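Local structure of sorbitol dehydrogenase (Gluconobacter oxydans, 5ITG) at residues Leu191-Asn196 and Asp286-Glu291; Tyr409-Arg414 and Val469-Ile474. The protein probably oxidises D-sorbitol to L-sorbose with NADP as the hydride acceptor. All coordinates share one frame; numbering follows the deposited sequence.

Contact 1 of 2, residues Leu191-Asn196 and Asp286-Glu291; sequences LRHNGN and DVTDWE
His193 and Glu291 form the tight part of this contact. The backbone N of His193 donates to Glu291 OE2 at 2.7 Å, nearly straight at 172°. OE2 accepts with its syn lone pair, on the side of the other carboxylate oxygen. That other oxygen, OE1, turns over the face of the imidazole and sits 3.4 Å above the ring plane of His193, over its centre. One carboxylate thus binds the backbone N and packs its second oxygen over the ring. Water 2 accepts from Asn194 N and lies 2.8 Å from Glu291 OE2, where it may donate. His193 CG lies anti to its own carbonyl carbon (chi1 -65°), and from there the ring extends to Thr288. NE2 of His193 donates to Thr288 OG1 over 3.1 Å, at 176° and practically in the ring plane. Thr288 OG1 in turn donates to Asp286 OD1 at 2.6 Å. The same OD1 also accepts from Thr288 N at 2.8 Å, a capping bond at the start of helix 288-312. Val287 CG1 adds apolar contact obliquely, 3.9 Å from His193 CD2. Met227 of strand 226-228 packs against both Val287 and Glu291.

The Arg192 side is looser and more open to solvent. Its guanidinium makes no direct bond to Glu291. Water 1 lies between them: it accepts from Arg192 NE at 3.0 Å and donates to Glu291 OE1.

The contact joins the Rossmann part of the chain to the first turn of the C-terminal helical part. The chemistry implies a directed chain of donors from His193 through Thr288 to Asp286. The bond puts a hydrogen on NE2; the nearby carboxylates could favour a protonated ring, but the charge is not seen.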
loop_
_atom_site.group_PDB
_atom_site.type_symbol
_atom_site.label_atom_id
_atom_site.label_comp_id
_atom_site.label_asym_id
_atom_site.label_seq_id
_atom_site.Cartn_x
_atom_site.Cartn_y
_atom_site.Cartn_z
ATOM N N LEU A 191 -4.327 -3.434 -1.058
ATOM C CA LEU A 191 -5.655 -3.809 -0.600
ATOM C C LEU A 191 -5.578 -5.223 -0.046
ATOM O O LEU A 191 -4.744 -6.015 -0.474
ATOM C CB LEU A 191 -6.643 -3.787 -1.771
ATOM C CG LEU A 191 -6.702 -2.500 -2.597
ATOM C CD1 LEU A 191 -7.580 -2.716 -3.824
ATOM C CD2 LEU A 191 -7.246 -1.371 -1.734
ATOM N N ARG A 192 -6.452 -5.549 0.894
ATOM C CA ARG A 192 -6.451 -6.893 1.448
ATOM C C ARG A 192 -6.953 -7.841 0.356
ATOM O O ARG A 192 -7.987 -7.595 -0.277
ATOM C CB ARG A 192 -7.325 -6.927 2.698
ATOM C CG ARG A 192 -6.757 -6.027 3.792
ATOM C CD ARG A 192 -7.729 -5.826 4.926
ATOM N NE ARG A 192 -7.957 -7.052 5.682
ATOM C CZ ARG A 192 -8.910 -7.186 6.594
ATOM N NH1 ARG A 192 -9.719 -6.166 6.855
ATOM N NH2 ARG A 192 -9.056 -8.335 7.242
ATOM N N HIS A 193 -6.198 -8.911 0.129
ATOM C CA HIS A 193 -6.497 -9.886 -0.914
ATOM C C HIS A 193 -6.751 -9.147 -2.231
ATOM O O HIS A 193 -7.808 -9.283 -2.851
ATOM C CB HIS A 193 -7.699 -10.742 -0.515
ATOM C CG HIS A 193 -7.443 -11.597 0.686
ATOM N ND1 HIS A 193 -8.173 -11.488 1.849
ATOM C CD2 HIS A 193 -6.511 -12.554 0.917
ATOM C CE1 HIS A 193 -7.702 -12.337 2.746
ATOM N NE2 HIS A 193 -6.694 -12.996 2.204
ATOM N N ASN A 194 -5.756 -8.375 -2.657
ATOM C CA ASN A 194 -5.874 -7.595 -3.884
ATOM C C ASN A 194 -6.148 -8.447 -5.121
ATOM O O ASN A 194 -6.788 -7.986 -6.062
ATOM C CB ASN A 194 -4.626 -6.713 -4.096
ATOM C CG ASN A 194 -3.315 -7.494 -4.046
ATOM O OD1 ASN A 194 -3.297 -8.720 -3.920
ATOM N ND2 ASN A 194 -2.205 -6.772 -4.154
ATOM N N GLY A 195 -5.670 -9.687 -5.114
ATOM C CA GLY A 195 -5.903 -10.566 -6.244
ATOM C C GLY A 195 -7.367 -10.945 -6.359
ATOM O O GLY A 195 -7.917 -11.038 -7.467
ATOM N N ASN A 196 -8.004 -11.176 -5.216
ATOM C CA ASN A 196 -9.415 -11.528 -5.207
ATOM C C ASN A 196 -10.233 -10.343 -5.720
ATOM O O ASN A 196 -11.245 -10.524 -6.393
ATOM C CB ASN A 196 -9.871 -11.902 -3.795
ATOM C CG ASN A 196 -9.243 -13.197 -3.300
ATOM O OD1 ASN A 196 -8.498 -13.859 -4.019
ATOM N ND2 ASN A 196 -9.555 -13.564 -2.068
ATOM N N ASP A 286 -0.174 -18.742 0.498
ATOM C CA ASP A 286 -1.319 -17.938 0.939
ATOM C C ASP A 286 -0.793 -16.659 1.596
ATOM O O ASP A 286 -0.006 -16.718 2.540
ATOM C CB ASP A 286 -2.148 -18.736 1.953
ATOM C CG ASP A 286 -3.479 -18.071 2.291
ATOM O OD1 ASP A 286 -3.549 -16.824 2.320
ATOM O OD2 ASP A 286 -4.459 -18.809 2.540
ATOM N N VAL A 287 -1.244 -15.508 1.105
ATOM C CA VAL A 287 -0.802 -14.215 1.618
ATOM C C VAL A 287 -1.411 -13.815 2.968
ATOM O O VAL A 287 -0.897 -12.922 3.647
ATOM C CB VAL A 287 -1.144 -13.086 0.594
ATOM C CG1 VAL A 287 -2.634 -12.750 0.670
ATOM C CG2 VAL A 287 -0.306 -11.856 0.855
ATOM N N THR A 288 -2.491 -14.480 3.358
ATOM C CA THR A 288 -3.209 -14.124 4.574
ATOM C C THR A 288 -2.397 -13.889 5.847
ATOM O O THR A 288 -2.547 -12.851 6.489
ATOM C CB THR A 288 -4.327 -15.148 4.847
ATOM O OG1 THR A 288 -5.125 -15.288 3.663
ATOM C CG2 THR A 288 -5.223 -14.667 5.986
ATOM N N ASP A 289 -1.531 -14.827 6.212
ATOM C CA ASP A 289 -0.737 -14.644 7.423
ATOM C C ASP A 289 0.122 -13.377 7.367
ATOM O O ASP A 289 0.173 -12.624 8.341
ATOM C CB ASP A 289 0.129 -15.875 7.691
ATOM C CG ASP A 289 -0.699 -17.095 8.059
ATOM O OD1 ASP A 289 -1.902 -16.934 8.366
ATOM O OD2 ASP A 289 -0.152 -18.215 8.053
ATOM N N TRP A 290 0.770 -13.117 6.236
ATOM C CA TRP A 290 1.594 -11.910 6.127
ATOM C C TRP A 290 0.771 -10.618 6.195
ATOM O O TRP A 290 1.223 -9.619 6.759
ATOM C CB TRP A 290 2.433 -11.945 4.845
ATOM C CG TRP A 290 3.838 -12.395 5.093
ATOM C CD1 TRP A 290 4.434 -13.537 4.635
ATOM C CD2 TRP A 290 4.835 -11.699 5.853
ATOM N NE1 TRP A 290 5.741 -13.593 5.062
ATOM C CE2 TRP A 290 6.012 -12.478 5.811
ATOM C CE3 TRP A 290 4.847 -10.491 6.564
ATOM C CZ2 TRP A 290 7.193 -12.086 6.453
ATOM C CZ3 TRP A 290 6.027 -10.102 7.207
ATOM C CH2 TRP A 290 7.179 -10.898 7.144
ATOM N N GLU A 291 -0.433 -10.635 5.635
ATOM C CA GLU A 291 -1.300 -9.451 5.686
ATOM C C GLU A 291 -1.611 -9.094 7.136
ATOM O O GLU A 291 -1.641 -7.910 7.503
ATOM C CB GLU A 291 -2.635 -9.691 4.956
ATOM C CG GLU A 291 -2.534 -9.861 3.447
ATOM C CD GLU A 291 -3.886 -9.705 2.749
ATOM O OE1 GLU A 291 -4.896 -10.223 3.275
ATOM O OE2 GLU A 291 -3.937 -9.072 1.672
HETATM O O HOH W 1 -6.934 -9.882 5.270
HETATM O O HOH W 2 -3.493 -9.365 -1.071
#

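Contact 2 of 2, residues Tyr409-Arg414 and Val469-Ile474; sequences YLEMLR and VLRKII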
loop_
_atom_site.group_PDB
_atom_site.type_symbol
_atom_site.label_atom_id
_atom_site.label_comp_id
_atom_site.label_asym_id
_atom_site.label_seq_id
_atom_site.Cartn_x
_atom_site.Cartn_y
_atom_site.Cartn_z
ATOM N N TYR A 409 -7.038 6.636 22.794
ATOM C CA TYR A 409 -7.857 6.955 21.638
ATOM C C TYR A 409 -9.047 7.813 22.091
ATOM O O TYR A 409 -9.327 8.863 21.505
ATOM C CB TYR A 409 -8.365 5.667 20.974
ATOM C CG TYR A 409 -9.392 5.904 19.885
ATOM C CD1 TYR A 409 -9.051 6.563 18.705
ATOM C CD2 TYR A 409 -10.712 5.491 20.049
ATOM C CE1 TYR A 409 -10.010 6.811 17.709
ATOM C CE2 TYR A 409 -11.674 5.729 19.064
ATOM C CZ TYR A 409 -11.317 6.390 17.900
ATOM O OH TYR A 409 -12.273 6.639 16.933
ATOM N N LEU A 410 -9.735 7.365 23.136
ATOM C CA LEU A 410 -10.898 8.088 23.648
ATOM C C LEU A 410 -10.561 9.489 24.153
ATOM O O LEU A 410 -11.324 10.431 23.938
ATOM C CB LEU A 410 -11.583 7.277 24.753
ATOM C CG LEU A 410 -12.239 6.004 24.208
ATOM C CD1 LEU A 410 -12.907 5.223 25.333
ATOM C CD2 LEU A 410 -13.252 6.392 23.131
ATOM N N GLU A 411 -9.424 9.630 24.824
ATOM C CA GLU A 411 -9.021 10.941 25.311
ATOM C C GLU A 411 -8.562 11.826 24.148
ATOM O O GLU A 411 -8.810 13.033 24.143
ATOM C CB GLU A 411 -7.924 10.796 26.366
ATOM C CG GLU A 411 -8.451 10.262 27.695
ATOM C CD GLU A 411 -9.497 11.186 28.314
ATOM O OE1 GLU A 411 -9.170 12.367 28.556
ATOM O OE2 GLU A 411 -10.641 10.734 28.561
HETATM N N MSE A 412 -7.914 11.224 23.151
HETATM C CA MSE A 412 -7.438 11.972 21.985
HETATM C C MSE A 412 -8.631 12.604 21.265
HETATM O O MSE A 412 -8.560 13.728 20.763
HETATM C CB MSE A 412 -6.681 11.034 21.029
HETATM C CG MSE A 412 -6.157 11.689 19.750
HETATM SE SE MSE A 412 -7.480 11.847 18.320
HETATM C CE MSE A 412 -7.833 9.950 18.000
ATOM N N LEU A 413 -9.740 11.874 21.236
ATOM C CA LEU A 413 -10.956 12.343 20.576
ATOM C C LEU A 413 -11.483 13.680 21.115
ATOM O O LEU A 413 -12.157 14.420 20.394
ATOM C CB LEU A 413 -12.046 11.269 20.699
ATOM C CG LEU A 413 -12.432 10.405 19.491
ATOM C CD1 LEU A 413 -11.244 10.127 18.603
ATOM C CD2 LEU A 413 -13.062 9.113 19.999
ATOM N N ARG A 414 -11.173 13.992 22.370
ATOM C CA ARG A 414 -11.647 15.234 22.978
ATOM C C ARG A 414 -11.092 16.501 22.326
ATOM O O ARG A 414 -11.635 17.593 22.518
ATOM C CB ARG A 414 -11.372 15.216 24.483
ATOM C CG ARG A 414 -12.180 14.134 25.203
ATOM C CD ARG A 414 -11.844 14.003 26.682
ATOM N NE ARG A 414 -12.706 14.820 27.535
ATOM C CZ ARG A 414 -12.428 16.059 27.923
ATOM N NH1 ARG A 414 -11.300 16.639 27.538
ATOM N NH2 ARG A 414 -13.282 16.720 28.691
ATOM N N VAL A 469 -10.493 3.604 34.336
ATOM C CA VAL A 469 -9.450 3.952 35.295
ATOM C C VAL A 469 -8.314 4.734 34.630
ATOM O O VAL A 469 -7.835 5.734 35.178
ATOM C CB VAL A 469 -8.873 2.674 35.967
ATOM C CG1 VAL A 469 -7.550 2.984 36.673
ATOM C CG2 VAL A 469 -9.877 2.129 36.976
ATOM N N LEU A 470 -7.899 4.296 33.442
ATOM C CA LEU A 470 -6.810 4.952 32.719
ATOM C C LEU A 470 -7.201 6.303 32.127
ATOM O O LEU A 470 -6.389 7.230 32.111
ATOM C CB LEU A 470 -6.269 4.028 31.614
ATOM C CG LEU A 470 -5.699 2.703 32.139
ATOM C CD1 LEU A 470 -5.235 1.828 30.988
ATOM C CD2 LEU A 470 -4.545 2.987 33.095
ATOM N N ARG A 471 -8.436 6.417 31.638
ATOM C CA ARG A 471 -8.902 7.683 31.078
ATOM C C ARG A 471 -8.850 8.720 32.192
ATOM O O ARG A 471 -8.480 9.871 31.968
ATOM C CB ARG A 471 -10.343 7.582 30.568
ATOM C CG ARG A 471 -10.529 6.793 29.275
ATOM C CD ARG A 471 -11.938 7.000 28.715
ATOM N NE ARG A 471 -12.154 8.387 28.316
ATOM C CZ ARG A 471 -13.301 8.879 27.849
ATOM N NH1 ARG A 471 -14.366 8.099 27.718
ATOM N NH2 ARG A 471 -13.376 10.160 27.507
ATOM N N LYS A 472 -9.229 8.297 33.392
ATOM C CA LYS A 472 -9.228 9.190 34.545
ATOM C C LYS A 472 -7.819 9.686 34.844
ATOM O O LYS A 472 -7.609 10.876 35.080
ATOM C CB LYS A 472 -9.817 8.474 35.762
ATOM C CG LYS A 472 -11.342 8.419 35.755
ATOM C CD LYS A 472 -11.866 7.482 36.832
ATOM C CE LYS A 472 -13.320 7.776 37.186
ATOM N NZ LYS A 472 -14.248 7.675 36.026
ATOM N N ILE A 473 -6.854 8.776 34.819
ATOM C CA ILE A 473 -5.466 9.136 35.076
ATOM C C ILE A 473 -4.945 10.063 33.978
ATOM O O ILE A 473 -4.291 11.065 34.262
ATOM C CB ILE A 473 -4.578 7.882 35.145
ATOM C CG1 ILE A 473 -4.983 7.036 36.355
ATOM C CG2 ILE A 473 -3.103 8.287 35.209
ATOM C CD1 ILE A 473 -4.257 5.714 36.462
ATOM N N ILE A 474 -5.246 9.725 32.726
ATOM C CA ILE A 474 -4.813 10.529 31.589
ATOM C C ILE A 474 -5.329 11.959 31.670
ATOM O O ILE A 474 -4.605 12.905 31.374
ATOM C CB ILE A 474 -5.314 9.950 30.242
ATOM C CG1 ILE A 474 -4.595 8.636 29.927
ATOM C CG2 ILE A 474 -5.088 10.965 29.129
ATOM C CD1 ILE A 474 -5.050 7.991 28.639
#
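Arg471 reaches across to Glu411 and grips it side-on. Its NE donates to Glu411 OE2 at 2.8 Å, and its NH2 donates to the same oxygen at 3.0 Å. Both bonds lie close to the guanidinium plane, so OE2 meets the edge of that flat group. The NE bond is moderately bent, at 152°, and enters on the anti lone pair of OE2. The carboxylate is not coplanar with the guanidinium: the two planes stand 45° apart. This is therefore a forked salt bridge to one oxygen, rather than a flat pairing of two nitrogens with two oxygens. The Arg471 chain bends at chi3 (65°), which brings NE into position for OE2.

Leu410 takes a face of the same guanidinium. Its side chain crosses that of Arg471 at about a right angle. Leu410 CB lies 3.7 Å above the guanidinium plane of Arg471, nearer the rim than the centre, and Leu410 CD1 touches Arg471 CD at 3.9 Å. Aliphatic packing thus backs the charged group while its edge stays with the carboxylate.

The Glu411 and Ile474 side chains pass one another, pointing opposite ways. Glu411 CG rests 3.7 Å from Ile474 CG2, so the methylene part of the glutamate is also packed. Arg414 comes to the guanidinium edge with carbon, its CD lying 4.2 Å from Arg471 NH2. Arg414, Arg471 and Arg475 gather here. Glu411, whose OE2 also forms a salt bridge with Arg475, probably offsets part of their charge, and Asp441 pairs with Arg414.

The contact packs the C-terminal end of helix 400-412 against helix 461-477 near the end of the chain. One turn earlier, Ala407 touches both Leu470 and Arg471. Glu411 also touches Leu311, near the end of helix 288-312, which places a third helix beside the pair.

In the fold
Both segments of contact 1 come before those of contact 2, so the two follow in series along the chain. Their centres are about 34 Å apart and their nearest atoms about 16 Å apart, without touching. The centre of contact 1 lies about 12 Å from that of the chain, where the Rossmann part meets the helical C-terminal part. The centre of contact 2 lies farther out, about 31 Å from that of the chain, mainly among helices. Helix 288-312 connects the two regions: its first turn belongs to contact 1, and Leu311 near its other end touches contact 2. One contact thus joins the two parts of the enzyme, while the other packs helices within the C-terminal part.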